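Local structure of osmotically inducible protein OsmC (Psychrobacter arcticus, 2PN2) at residues D63-A66 against T67-A70. The protein is of unknown function but belongs to the OsmC family and may, like characterised relatives, take part in the osmotic stress response and in peroxide detoxification. Residues are numbered along the deposited sequence; the frame is centred on the assembly and turned at random. Where two conformers were deposited one is given.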
# COMPACT_ATOMS: atom_id res chain seq x y z
N ASP A 63 5.26 -2.41 4.56
CA ASP A 63 4.91 -3.78 4.08
C ASP A 63 3.68 -3.68 3.18
O ASP A 63 3.62 -4.31 2.13
CB ASP A 63 4.56 -4.77 5.21
CG ASP A 63 5.72 -5.13 6.08
OD1 ASP A 63 6.89 -4.98 5.65
OD2 ASP A 63 5.45 -5.55 7.23
N LEU A 64 2.72 -2.87 3.60
CA LEU A 64 1.48 -2.67 2.83
C LEU A 64 1.78 -2.08 1.45
O LEU A 64 1.23 -2.54 0.44
CB LEU A 64 0.52 -1.80 3.65
CG LEU A 64 -0.97 -1.90 3.41
CD1 LEU A 64 -1.42 -3.33 3.70
CD2 LEU A 64 -1.67 -0.92 4.35
N LEU A 65 2.67 -1.08 1.39
CA LEU A 65 3.06 -0.48 0.11
C LEU A 65 3.73 -1.52 -0.79
O LEU A 65 3.42 -1.62 -1.97
CB LEU A 65 4.03 0.69 0.33
CG LEU A 65 4.44 1.52 -0.88
CD1 LEU A 65 3.25 2.31 -1.34
CD2 LEU A 65 5.61 2.45 -0.52
N ALA A 66 4.68 -2.27 -0.23
CA ALA A 66 5.42 -3.33 -1.01
C ALA A 66 4.43 -4.35 -1.56
O ALA A 66 4.45 -4.67 -2.76
CB ALA A 66 6.51 -4.03 -0.15
N THR A 67 3.51 -4.79 -0.70
CA THR A 67 2.48 -5.76 -1.10
C THR A 67 1.50 -5.23 -2.17
O THR A 67 1.09 -5.99 -3.04
CB THR A 67 1.72 -6.29 0.13
OG1 THR A 67 2.69 -6.72 1.09
CG2 THR A 67 0.79 -7.45 -0.25
N SER A 68 1.13 -3.95 -2.09
CA SER A 68 0.24 -3.32 -3.08
C SER A 68 0.83 -3.39 -4.49
O SER A 68 0.08 -3.58 -5.44
CB SER A 68 -0.13 -1.87 -2.71
OG SER A 68 0.92 -0.96 -2.96
N LEU A 69 2.16 -3.28 -4.62
CA LEU A 69 2.85 -3.39 -5.90
C LEU A 69 2.62 -4.76 -6.48
O LEU A 69 2.23 -4.86 -7.63
CB LEU A 69 4.36 -3.16 -5.78
CG LEU A 69 5.16 -3.22 -7.10
CD1 LEU A 69 4.55 -2.27 -8.20
CD2 LEU A 69 6.63 -2.86 -6.82
N ALA A 70 2.84 -5.80 -5.67
CA ALA A 70 2.64 -7.20 -6.09
C ALA A 70 1.17 -7.48 -6.44
O ALA A 70 0.88 -8.14 -7.43
CB ALA A 70 3.13 -8.17 -5.01
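Asp63 and Thr67 meet one turn apart near the N-terminal end of helix 61-83 of this OsmC-like fold, in a part where all eight residues are buried. Backbone bonding first: Thr67 N reaches Asp63 O at 2.9 Å, and Ser68 N reaches Leu64 O at 2.9 Å, the i to i+4 pattern of an alpha helix. At the next step Leu69 N is shared between two weak bonds, to Leu65 O at 3.4 Å and to Ala66 O at 3.3 Å.

Nonpolar surroundings place the helix: Ala66 and Ala70 pack on Val95 of strand 92-100, Leu69 on Val109 and Ile111 of strand 105-114. Asp63 OD1 forms a salt bridge with Lys97 NZ.

Two side-chain hydroxyls bond back to the preceding turn. With OG1 beside its backbone N (chi1 -50°) and anti to the carbonyl carbon, Thr67 brings this oxygen to 2.8 Å from Asp63 O. It lies above the carbonyl plane, 39° out of it; the amide and the hydroxyl of one residue thus share a single acceptor. OG1 also bonds Ser23 OG of the second subunit, tying the helix to the dimer interface; a valine here would probably lose both links, leaving Asp63 O with the amide alone and the Ser23 hydroxyl without this mate. Ser68 OG, turned to lie between its backbone N and carbonyl carbon, donates to Leu65 O at 2.8 Å, with a C=O...OG angle of 124°.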